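Local coordinates for oxysterol-binding protein homolog 3 (Saccharomyces cerevisiae, PDB 4IC4) that transfers lipids between membranes without vesicles, carrying them in a hydrophobic pocket of its OSBP-related domain, which binds PI(4)P, at residues F97-A102 with F221-S226; G136-S141 with F154-D159; D159-Y164 with K188-G193; E182-L187 with L195-Q200. One frame throughout, in Å; residues are numbered along the deposited sequence.

All four contacts lie in the OSBP-related domain, whose beta barrel forms a lipid-carrying pocket. Contact 1, between helix 94-104 and strand 214-225, spans the longest stretch of chain, and the other three fall between its two segments. Contact 2 belongs to the hairpin of strands 137-145 and 150-157. Contact 3 joins strands 160-172 and 177-189 and shares D159 with contact 2, their centres about 10 Å apart. Contact 4 pairs strand 177-189 with strand 195-199, next to strand 214-225, and its centre is about 8 Å from that of contact 1. Contacts 2 to 4 follow neighbouring strands of the wall round the pocket, and contact 1 sets a helix against it, away from the PI(4)P-binding residues.

Contact 1 of 4, residues F97-A102 with F221-S226; sequences FVSAFA and FEVHSS
Helix 94-104 packs on strand 214-225 of the beta barrel of the OSBP-related domain, the two short axes approaching to 9.3 Å with their directions 140° apart. No hydrogen bond links the segments, and the join rests on a few buried carbons. V223 is the hub on the strand. Its CG1, anti to the backbone N, meets CG1 of V98 at 3.9 Å, the two branched side chains crossing obliquely; its other methyl, CG2, reaches A102 CB at 4.1 Å. The V98 and A102 side chains, one helical turn apart, also touch W198 on the neighbouring strand 195-199. S99 lies beside V223, but its OG bonds to I95 O in the helix and to S231 OG on strand 230-235, so its polar end is satisfied away from this contact. The other side of the strand is looser: E222 points away from the helix, its carboxylate in a long, weak ion pair with K230, and H224 is exposed. Two residues before V223, F221 also faces the helix, its CG in the crowded position between N and C (chi1 83°), and presents the edge of its ring, so that A102 CB lies in the ring plane, 4.0 Å from F221 CZ.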
# COMPACT_ATOMS: atom_id res chain seq x y z
N PHE A 97 -19.81 0.24 0.07
CA PHE A 97 -18.74 -0.34 -0.72
C PHE A 97 -17.42 0.39 -0.53
O PHE A 97 -16.35 -0.22 -0.60
CB PHE A 97 -19.16 -0.39 -2.19
CG PHE A 97 -20.36 -1.26 -2.43
CD1 PHE A 97 -21.64 -0.73 -2.32
CD2 PHE A 97 -20.21 -2.62 -2.66
CE1 PHE A 97 -22.76 -1.56 -2.42
CE2 PHE A 97 -21.33 -3.45 -2.77
CZ PHE A 97 -22.60 -2.92 -2.65
N VAL A 98 -17.49 1.70 -0.28
CA VAL A 98 -16.27 2.45 -0.04
C VAL A 98 -15.68 1.95 1.28
O VAL A 98 -14.47 1.83 1.43
CB VAL A 98 -16.55 3.97 0.05
CG1 VAL A 98 -15.28 4.72 0.45
CG2 VAL A 98 -17.04 4.49 -1.30
N SER A 99 -16.55 1.64 2.24
CA SER A 99 -16.10 1.14 3.53
C SER A 99 -15.42 -0.22 3.34
O SER A 99 -14.37 -0.49 3.93
CB SER A 99 -17.28 1.00 4.49
OG SER A 99 -17.83 2.27 4.80
N ALA A 100 -16.01 -1.07 2.52
CA ALA A 100 -15.43 -2.39 2.25
C ALA A 100 -14.05 -2.18 1.64
O ALA A 100 -13.09 -2.87 2.00
CB ALA A 100 -16.33 -3.17 1.29
N PHE A 101 -13.96 -1.24 0.70
CA PHE A 101 -12.68 -0.96 0.06
C PHE A 101 -11.65 -0.49 1.08
O PHE A 101 -10.51 -0.95 1.07
CB PHE A 101 -12.86 0.13 -1.01
CG PHE A 101 -11.57 0.55 -1.66
CD1 PHE A 101 -10.97 -0.26 -2.62
CD2 PHE A 101 -10.94 1.73 -1.29
CE1 PHE A 101 -9.75 0.11 -3.20
CE2 PHE A 101 -9.72 2.11 -1.86
CZ PHE A 101 -9.13 1.29 -2.82
N ALA A 102 -12.06 0.41 1.97
CA ALA A 102 -11.16 0.95 2.98
C ALA A 102 -10.57 -0.10 3.91
O ALA A 102 -9.42 0.03 4.34
CB ALA A 102 -11.89 2.01 3.80
N PHE A 221 -12.02 3.49 13.08
CA PHE A 221 -11.78 4.57 12.12
C PHE A 221 -13.07 4.83 11.36
O PHE A 221 -13.96 3.97 11.32
CB PHE A 221 -10.61 4.24 11.18
CG PHE A 221 -10.98 3.38 10.00
CD1 PHE A 221 -11.19 3.96 8.75
CD2 PHE A 221 -11.06 2.00 10.13
CE1 PHE A 221 -11.47 3.16 7.64
CE2 PHE A 221 -11.34 1.20 9.02
CZ PHE A 221 -11.54 1.78 7.77
N GLU A 222 -13.20 6.01 10.77
CA GLU A 222 -14.41 6.35 10.05
C GLU A 222 -14.17 6.82 8.62
O GLU A 222 -13.11 7.36 8.29
CB GLU A 222 -15.18 7.45 10.80
CG GLU A 222 -15.45 7.14 12.27
CD GLU A 222 -16.44 8.10 12.90
OE1 GLU A 222 -16.26 9.32 12.76
OE2 GLU A 222 -17.41 7.62 13.54
N VAL A 223 -15.16 6.58 7.78
CA VAL A 223 -15.13 7.01 6.39
C VAL A 223 -16.20 8.08 6.31
O VAL A 223 -17.32 7.86 6.78
CB VAL A 223 -15.48 5.86 5.43
CG1 VAL A 223 -15.58 6.39 4.01
CG2 VAL A 223 -14.43 4.76 5.53
N HIS A 224 -15.87 9.22 5.73
CA HIS A 224 -16.83 10.32 5.63
C HIS A 224 -17.11 10.73 4.20
O HIS A 224 -16.20 10.82 3.37
CB HIS A 224 -16.31 11.52 6.42
CG HIS A 224 -16.24 11.29 7.90
ND1 HIS A 224 -17.37 11.22 8.69
CD2 HIS A 224 -15.19 11.09 8.72
CE1 HIS A 224 -17.01 10.98 9.94
NE2 HIS A 224 -15.69 10.90 9.98
N SER A 225 -18.39 10.97 3.91
CA SER A 225 -18.82 11.38 2.59
C SER A 225 -19.14 12.87 2.58
O SER A 225 -19.61 13.41 3.59
CB SER A 225 -20.07 10.61 2.17
OG SER A 225 -20.71 11.25 1.08
N SER A 226 -18.89 13.52 1.45
CA SER A 226 -19.18 14.94 1.33
C SER A 226 -20.68 15.19 1.43
O SER A 226 -21.11 16.34 1.58
CB SER A 226 -18.65 15.48 -0.00
OG SER A 226 -19.18 14.76 -1.10

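Contact 2 of 4, residues G136-S141 with F154-D159; sequences GFRLIS and FAEHLD
The antiparallel hairpin of strands 137-145 and 150-157, part of the barrel wall of the OSBP-related domain, is joined here where R138-I140 pair with F154-E156, within G136-S141 and F154-D159. Two hydrogen-bonded pairs hold it. R138 and E156 exchange backbone bonds, E156 N reaching R138 O at 2.8 Å nearly along the C=O axis, and I140 and F154 do the same, F154 N lying 3.0 Å from I140 O. L139 and A155 form the non-hydrogen-bonded pair between them, and both side chains turn to the buried face, where they touch F79. The opposite face carries a salt bridge. R138 leaves the backbone in the crowded position (chi1 67°) and then runs extended beside E156, so that NE donates to E156 OE2 at 3.1 Å. The carboxylate oxygen lies in the guanidinium plane, yet is itself met from 58° above the carboxylate plane. R138 NH2 adds a weak bond to the same OE2 at 3.3 Å and shares a water with E156 OE1, while W382 makes a cation-pi contact with the guanidinium. An alanine in place of R138 would lose both bonds to OE2, the shared water and the W382 contact, and would probably leave the E156 carboxylate without its charge partner. At the strand end G136 and F137 both face R132 as a G1 beta bulge, and G136 O lies 3.1 Å from H157 CD2. A water sits over one face of the H157 ring, whose edge accepts D159 N at ND1, 2.9 Å away and nearly straight at 174°.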
# COMPACT_ATOMS: atom_id res chain seq x y z
N GLY A 136 -9.85 -1.45 -15.07
CA GLY A 136 -10.11 -0.12 -15.58
C GLY A 136 -9.40 1.05 -14.92
O GLY A 136 -9.87 2.18 -15.04
N PHE A 137 -8.29 0.80 -14.24
CA PHE A 137 -7.61 1.92 -13.60
C PHE A 137 -6.11 1.94 -13.83
O PHE A 137 -5.51 0.96 -14.28
CB PHE A 137 -7.89 1.93 -12.09
CG PHE A 137 -7.07 0.94 -11.29
CD1 PHE A 137 -5.75 1.23 -10.93
CD2 PHE A 137 -7.62 -0.27 -10.89
CE1 PHE A 137 -5.01 0.32 -10.16
CE2 PHE A 137 -6.88 -1.18 -10.13
CZ PHE A 137 -5.57 -0.89 -9.76
N ARG A 138 -5.52 3.09 -13.55
CA ARG A 138 -4.08 3.24 -13.66
C ARG A 138 -3.67 4.04 -12.44
O ARG A 138 -4.43 4.87 -11.93
CB ARG A 138 -3.68 3.99 -14.93
CG ARG A 138 -4.11 5.44 -14.98
CD ARG A 138 -3.71 6.05 -16.30
NE ARG A 138 -4.01 7.47 -16.36
CZ ARG A 138 -3.93 8.20 -17.47
NH1 ARG A 138 -3.56 7.63 -18.60
NH2 ARG A 138 -4.22 9.49 -17.44
N LEU A 139 -2.47 3.77 -11.96
CA LEU A 139 -1.97 4.44 -10.78
C LEU A 139 -0.53 4.87 -10.99
O LEU A 139 0.23 4.19 -11.68
CB LEU A 139 -2.06 3.48 -9.59
CG LEU A 139 -1.38 3.75 -8.25
CD1 LEU A 139 -2.01 2.86 -7.19
CD2 LEU A 139 0.12 3.49 -8.34
N ILE A 140 -0.18 6.02 -10.44
CA ILE A 140 1.20 6.49 -10.49
C ILE A 140 1.54 6.93 -9.07
O ILE A 140 0.70 7.49 -8.36
CB ILE A 140 1.42 7.66 -11.48
CG1 ILE A 140 2.89 8.08 -11.45
CG2 ILE A 140 0.54 8.85 -11.13
CD1 ILE A 140 3.87 6.98 -11.82
N SER A 141 2.76 6.63 -8.63
CA SER A 141 3.21 7.00 -7.30
C SER A 141 4.67 7.43 -7.35
O SER A 141 5.41 7.05 -8.26
CB SER A 141 3.03 5.83 -6.33
OG SER A 141 3.82 4.71 -6.70
N PHE A 154 -1.71 8.68 -7.03
CA PHE A 154 -2.85 9.18 -7.80
C PHE A 154 -3.35 8.02 -8.65
O PHE A 154 -2.66 7.57 -9.56
CB PHE A 154 -2.46 10.35 -8.69
CG PHE A 154 -3.62 10.95 -9.45
CD1 PHE A 154 -4.80 11.29 -8.78
CD2 PHE A 154 -3.53 11.19 -10.81
CE1 PHE A 154 -5.87 11.86 -9.47
CE2 PHE A 154 -4.60 11.76 -11.52
CZ PHE A 154 -5.77 12.09 -10.84
N ALA A 155 -4.56 7.55 -8.34
CA ALA A 155 -5.17 6.44 -9.08
C ALA A 155 -6.38 6.98 -9.83
O ALA A 155 -7.15 7.76 -9.27
CB ALA A 155 -5.60 5.34 -8.11
N GLU A 156 -6.53 6.57 -11.09
CA GLU A 156 -7.64 7.04 -11.91
C GLU A 156 -8.36 5.93 -12.65
O GLU A 156 -7.74 5.01 -13.18
CB GLU A 156 -7.15 8.01 -12.99
CG GLU A 156 -6.20 9.08 -12.55
CD GLU A 156 -5.69 9.86 -13.73
OE1 GLU A 156 -6.44 10.71 -14.26
OE2 GLU A 156 -4.54 9.61 -14.15
N HIS A 157 -9.68 6.07 -12.69
CA HIS A 157 -10.60 5.15 -13.37
C HIS A 157 -11.55 6.11 -14.09
O HIS A 157 -11.58 7.30 -13.78
CB HIS A 157 -11.35 4.33 -12.32
CG HIS A 157 -12.31 3.33 -12.89
ND1 HIS A 157 -13.56 3.68 -13.36
CD2 HIS A 157 -12.22 1.98 -13.02
CE1 HIS A 157 -14.20 2.59 -13.76
NE2 HIS A 157 -13.41 1.55 -13.56
N LEU A 158 -12.30 5.61 -15.06
CA LEU A 158 -13.23 6.47 -15.77
C LEU A 158 -14.26 7.08 -14.83
O LEU A 158 -14.69 8.22 -15.01
CB LEU A 158 -13.97 5.67 -16.86
CG LEU A 158 -15.12 6.40 -17.55
CD1 LEU A 158 -14.57 7.53 -18.40
CD2 LEU A 158 -15.90 5.42 -18.42
N ASP A 159 -14.64 6.33 -13.80
CA ASP A 159 -15.68 6.79 -12.88
C ASP A 159 -15.26 7.26 -11.49
O ASP A 159 -16.11 7.67 -10.70
CB ASP A 159 -16.75 5.69 -12.75
CG ASP A 159 -17.25 5.20 -14.09
OD1 ASP A 159 -17.51 6.05 -14.97
OD2 ASP A 159 -17.38 3.98 -14.27
O HOH W 1 -11.96 3.07 -16.43
O HOH W 2 -4.46 12.16 -15.66

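Contact 3 of 4, residues D159-Y164 with K188-G193; sequences DWECSY and KFKTTG
E161 lays its side chain alongside K188 and across K190, at the end of the antiparallel hairpin of strands 160-172 and 177-189 in the barrel wall of the OSBP-related domain. Its CG is in the crowded position between N and C (chi1 60°) and sits 4.1 Å from K188 CB, the two chains pointing the same way. K190, bent at chi3, crosses E161 at about a right angle and brings its CD to 3.6 Å from W160 C. The charges stay apart, E161 OE1 4.6 Å from K190 NZ. One water bridges E161 OE1 to K190 NZ, which also donates to H157 O; a second leads to K188 NZ, though its bond to OE1 is weak. A leucine at E161 would lose both water bridges and would probably leave the two lysine charges less well balanced. In the backbone, E161 and K188 are a hydrogen-bonded pair, with K188 N 2.9 Å from E161 O. On the other face W160 and F189 form the non-hydrogen-bonded pair, and W160 NE1 bonds to T86 OG1. Where the strands part, K190 N reaches D159 O at 2.8 Å from well above the carbonyl plane, and T191 CG2 packs on D159 CB at 3.7 Å.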
# COMPACT_ATOMS: atom_id res chain seq x y z
N ASP A 159 -14.64 6.33 -13.80
CA ASP A 159 -15.68 6.79 -12.88
C ASP A 159 -15.26 7.26 -11.49
O ASP A 159 -16.11 7.67 -10.70
CB ASP A 159 -16.75 5.69 -12.75
CG ASP A 159 -17.25 5.20 -14.09
OD1 ASP A 159 -17.51 6.05 -14.97
OD2 ASP A 159 -17.38 3.98 -14.27
N TRP A 160 -13.97 7.20 -11.19
CA TRP A 160 -13.49 7.64 -9.88
C TRP A 160 -11.99 7.84 -9.91
O TRP A 160 -11.30 7.36 -10.81
CB TRP A 160 -13.83 6.61 -8.78
CG TRP A 160 -13.36 5.19 -9.07
CD1 TRP A 160 -14.11 4.17 -9.57
CD2 TRP A 160 -12.03 4.66 -8.90
NE1 TRP A 160 -13.35 3.04 -9.72
CE2 TRP A 160 -12.07 3.31 -9.32
CE3 TRP A 160 -10.82 5.20 -8.44
CZ2 TRP A 160 -10.93 2.49 -9.29
CZ3 TRP A 160 -9.69 4.38 -8.41
CH2 TRP A 160 -9.76 3.04 -8.83
N GLU A 161 -11.49 8.58 -8.94
CA GLU A 161 -10.06 8.80 -8.82
C GLU A 161 -9.75 8.91 -7.35
O GLU A 161 -10.63 9.22 -6.54
CB GLU A 161 -9.62 10.06 -9.57
CG GLU A 161 -10.25 11.35 -9.10
CD GLU A 161 -9.68 12.56 -9.81
OE1 GLU A 161 -9.64 12.55 -11.06
OE2 GLU A 161 -9.26 13.51 -9.12
N CYS A 162 -8.50 8.65 -6.99
CA CYS A 162 -8.10 8.70 -5.59
C CYS A 162 -6.71 9.29 -5.45
O CYS A 162 -5.81 8.95 -6.22
CB CYS A 162 -8.13 7.29 -5.00
SG CYS A 162 -8.03 7.23 -3.20
N SER A 163 -6.54 10.18 -4.48
CA SER A 163 -5.26 10.81 -4.21
C SER A 163 -4.87 10.45 -2.78
O SER A 163 -5.73 10.25 -1.91
CB SER A 163 -5.38 12.33 -4.36
OG SER A 163 -6.34 12.84 -3.46
N TYR A 164 -3.57 10.36 -2.53
CA TYR A 164 -3.08 9.97 -1.22
C TYR A 164 -1.66 10.45 -1.01
O TYR A 164 -0.79 10.21 -1.84
CB TYR A 164 -3.15 8.44 -1.13
CG TYR A 164 -2.91 7.78 0.23
CD1 TYR A 164 -3.30 8.40 1.43
CD2 TYR A 164 -2.44 6.46 0.29
CE1 TYR A 164 -3.23 7.70 2.64
CE2 TYR A 164 -2.37 5.77 1.49
CZ TYR A 164 -2.77 6.39 2.66
OH TYR A 164 -2.74 5.66 3.83
N LYS A 188 -12.74 10.44 -5.01
CA LYS A 188 -13.71 11.28 -5.70
C LYS A 188 -14.44 10.49 -6.77
O LYS A 188 -13.82 9.83 -7.60
CB LYS A 188 -13.02 12.48 -6.37
CG LYS A 188 -13.95 13.25 -7.31
CD LYS A 188 -13.23 14.35 -8.07
CE LYS A 188 -14.16 15.04 -9.05
NZ LYS A 188 -13.45 16.07 -9.84
N PHE A 189 -15.77 10.54 -6.74
CA PHE A 189 -16.59 9.88 -7.75
C PHE A 189 -16.58 10.84 -8.94
O PHE A 189 -16.99 11.99 -8.81
CB PHE A 189 -18.03 9.72 -7.26
CG PHE A 189 -18.28 8.49 -6.43
CD1 PHE A 189 -17.22 7.73 -5.94
CD2 PHE A 189 -19.58 8.10 -6.14
CE1 PHE A 189 -17.46 6.60 -5.17
CE2 PHE A 189 -19.83 6.97 -5.37
CZ PHE A 189 -18.77 6.21 -4.88
N LYS A 190 -16.11 10.38 -10.09
CA LYS A 190 -16.08 11.23 -11.27
C LYS A 190 -17.45 11.24 -11.95
O LYS A 190 -17.67 11.94 -12.93
CB LYS A 190 -14.98 10.77 -12.23
CG LYS A 190 -13.58 11.05 -11.69
CD LYS A 190 -12.49 10.32 -12.45
CE LYS A 190 -12.35 10.81 -13.87
NZ LYS A 190 -11.27 10.09 -14.58
N THR A 191 -18.36 10.45 -11.39
CA THR A 191 -19.72 10.38 -11.92
C THR A 191 -20.58 11.49 -11.33
O THR A 191 -21.29 12.19 -12.06
CB THR A 191 -20.39 9.04 -11.55
OG1 THR A 191 -20.27 8.84 -10.13
CG2 THR A 191 -19.74 7.89 -12.29
N THR A 192 -20.49 11.67 -10.02
CA THR A 192 -21.29 12.66 -9.30
C THR A 192 -20.49 13.72 -8.56
O THR A 192 -21.04 14.74 -8.13
CB THR A 192 -22.16 11.98 -8.26
OG1 THR A 192 -21.30 11.35 -7.29
CG2 THR A 192 -23.04 10.92 -8.91
N GLY A 193 -19.20 13.48 -8.38
CA GLY A 193 -18.37 14.42 -7.66
C GLY A 193 -18.38 14.16 -6.16
O GLY A 193 -17.71 14.87 -5.41
O HOH W 3 -9.03 11.21 -13.39
O HOH W 4 -11.78 14.61 -11.87

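Contact 4 of 4, residues E182-L187 with L195-Q200; sequences EGILRL and LFEWTQ
Strands 177-189 and 195-199 form a beta hairpin, here paired antiparallel through E182-L187 and L195-Q200. Its firmest rung is the hydrogen-bonded pair of L187 and F196, where L187 N lies 2.8 Å from F196 O and F196 N returns a bond to L187 O. In the L185 and W198 pair the bonds are uneven: L185 N to W198 O is short at 2.8 Å, while the return bond from W198 N is weak. These four residues share the buried face. W198, its CG in the crowded position (chi1 73°), places its indole face against L185, whose CB sits over the six-membered ring, 4.1 Å from its centroid and 18° off the normal, a CH-pi contact. The CD2 methyl of L185 reaches W198 NE1 at 3.6 Å. L187 lies alongside F196, CD2 to CD2 at 3.8 Å. L187 also packs on V98 of helix 94-104, which lies against this part of the OSBP-related barrel wall, while L185 packs on Y164 and F196 meets the F189 ring. The opposite face is polar and more open. R186 and E197 run side by side in a salt bridge, with NH1 2.7 Å from OE1, but as a hydrogen bond it is weak, the N-H...O angle only 117°, and the flat groups are turned well against each other. I184 CG2 covers the root of the glutamate, 3.8 Å from E197 CB. Two waters link the strands further: one joins the backbone atoms G183 O and Q200 N, the other ties G183 N to the T199 hydroxyl.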
# COMPACT_ATOMS: atom_id res chain seq x y z
N GLU A 182 0.13 7.82 8.03
CA GLU A 182 -0.37 9.17 8.27
C GLU A 182 -0.73 9.81 6.94
O GLU A 182 0.12 9.97 6.07
CB GLU A 182 0.67 10.01 9.01
CG GLU A 182 1.21 9.35 10.27
CD GLU A 182 2.18 10.23 11.04
OE1 GLU A 182 2.87 11.06 10.42
OE2 GLU A 182 2.25 10.08 12.28
N GLY A 183 -1.99 10.19 6.80
CA GLY A 183 -2.43 10.81 5.57
C GLY A 183 -3.85 10.40 5.26
O GLY A 183 -4.28 9.29 5.58
N ILE A 184 -4.58 11.30 4.62
CA ILE A 184 -5.97 11.03 4.28
C ILE A 184 -6.13 10.54 2.85
O ILE A 184 -5.59 11.13 1.91
CB ILE A 184 -6.83 12.30 4.45
CG1 ILE A 184 -6.77 12.77 5.90
CG2 ILE A 184 -8.27 12.01 4.05
CD1 ILE A 184 -7.56 14.03 6.17
N LEU A 185 -6.83 9.43 2.68
CA LEU A 185 -7.09 8.92 1.34
C LEU A 185 -8.30 9.71 0.87
O LEU A 185 -9.34 9.72 1.53
CB LEU A 185 -7.42 7.43 1.36
CG LEU A 185 -6.28 6.48 1.74
CD1 LEU A 185 -6.11 6.50 3.26
CD2 LEU A 185 -6.60 5.07 1.27
N ARG A 186 -8.16 10.38 -0.27
CA ARG A 186 -9.23 11.19 -0.82
C ARG A 186 -9.79 10.59 -2.09
O ARG A 186 -9.15 10.65 -3.15
CB ARG A 186 -8.72 12.61 -1.09
CG ARG A 186 -8.14 13.31 0.13
CD ARG A 186 -7.62 14.69 -0.21
NE ARG A 186 -6.95 15.33 0.93
CZ ARG A 186 -7.57 15.71 2.04
NH1 ARG A 186 -8.87 15.53 2.18
NH2 ARG A 186 -6.87 16.27 3.03
N LEU A 187 -10.98 10.03 -1.98
CA LEU A 187 -11.66 9.41 -3.11
C LEU A 187 -12.70 10.36 -3.69
O LEU A 187 -13.43 11.02 -2.95
CB LEU A 187 -12.35 8.13 -2.64
CG LEU A 187 -13.35 7.47 -3.59
CD1 LEU A 187 -12.63 6.91 -4.80
CD2 LEU A 187 -14.10 6.36 -2.85
N LEU A 195 -17.42 13.02 -2.66
CA LEU A 195 -16.09 12.75 -2.10
C LEU A 195 -16.17 11.88 -0.86
O LEU A 195 -17.12 11.96 -0.08
CB LEU A 195 -15.39 14.06 -1.74
CG LEU A 195 -15.32 15.16 -2.80
CD1 LEU A 195 -14.61 16.37 -2.22
CD2 LEU A 195 -14.59 14.64 -4.04
N PHE A 196 -15.15 11.05 -0.67
CA PHE A 196 -15.05 10.19 0.50
C PHE A 196 -13.64 10.35 1.03
O PHE A 196 -12.69 10.44 0.26
CB PHE A 196 -15.29 8.72 0.12
CG PHE A 196 -16.67 8.46 -0.41
CD1 PHE A 196 -17.70 8.07 0.45
CD2 PHE A 196 -16.94 8.60 -1.76
CE1 PHE A 196 -18.98 7.84 -0.05
CE2 PHE A 196 -18.21 8.37 -2.27
CZ PHE A 196 -19.24 7.99 -1.41
N GLU A 197 -13.50 10.38 2.35
CA GLU A 197 -12.20 10.54 2.97
C GLU A 197 -12.05 9.64 4.18
O GLU A 197 -13.03 9.34 4.87
CB GLU A 197 -11.97 11.99 3.40
CG GLU A 197 -11.90 12.99 2.26
CD GLU A 197 -11.87 14.42 2.75
OE1 GLU A 197 -11.00 14.74 3.59
OE2 GLU A 197 -12.70 15.23 2.29
N TRP A 198 -10.83 9.19 4.43
CA TRP A 198 -10.54 8.36 5.58
C TRP A 198 -9.05 8.20 5.76
O TRP A 198 -8.27 8.41 4.83
CB TRP A 198 -11.22 6.98 5.45
CG TRP A 198 -10.60 6.03 4.46
CD1 TRP A 198 -9.62 5.11 4.70
CD2 TRP A 198 -10.94 5.89 3.08
NE1 TRP A 198 -9.34 4.39 3.56
CE2 TRP A 198 -10.14 4.85 2.55
CE3 TRP A 198 -11.86 6.53 2.23
CZ2 TRP A 198 -10.22 4.45 1.21
CZ3 TRP A 198 -11.94 6.13 0.90
CH2 TRP A 198 -11.12 5.10 0.40
N THR A 199 -8.65 7.89 6.99
CA THR A 199 -7.26 7.64 7.33
C THR A 199 -7.23 6.14 7.60
O THR A 199 -8.11 5.61 8.27
CB THR A 199 -6.84 8.40 8.61
OG1 THR A 199 -6.81 9.81 8.33
CG2 THR A 199 -5.46 7.95 9.08
N GLN A 200 -6.24 5.44 7.06
CA GLN A 200 -6.17 4.00 7.29
C GLN A 200 -6.07 3.69 8.77
O GLN A 200 -5.41 4.40 9.53
CB GLN A 200 -5.01 3.39 6.51
CG GLN A 200 -5.33 3.24 5.03
CD GLN A 200 -4.29 2.45 4.25
OE1 GLN A 200 -4.54 2.04 3.11
NE2 GLN A 200 -3.13 2.23 4.85
O HOH W 5 -3.80 6.73 6.02
O HOH W 6 -4.18 10.98 8.54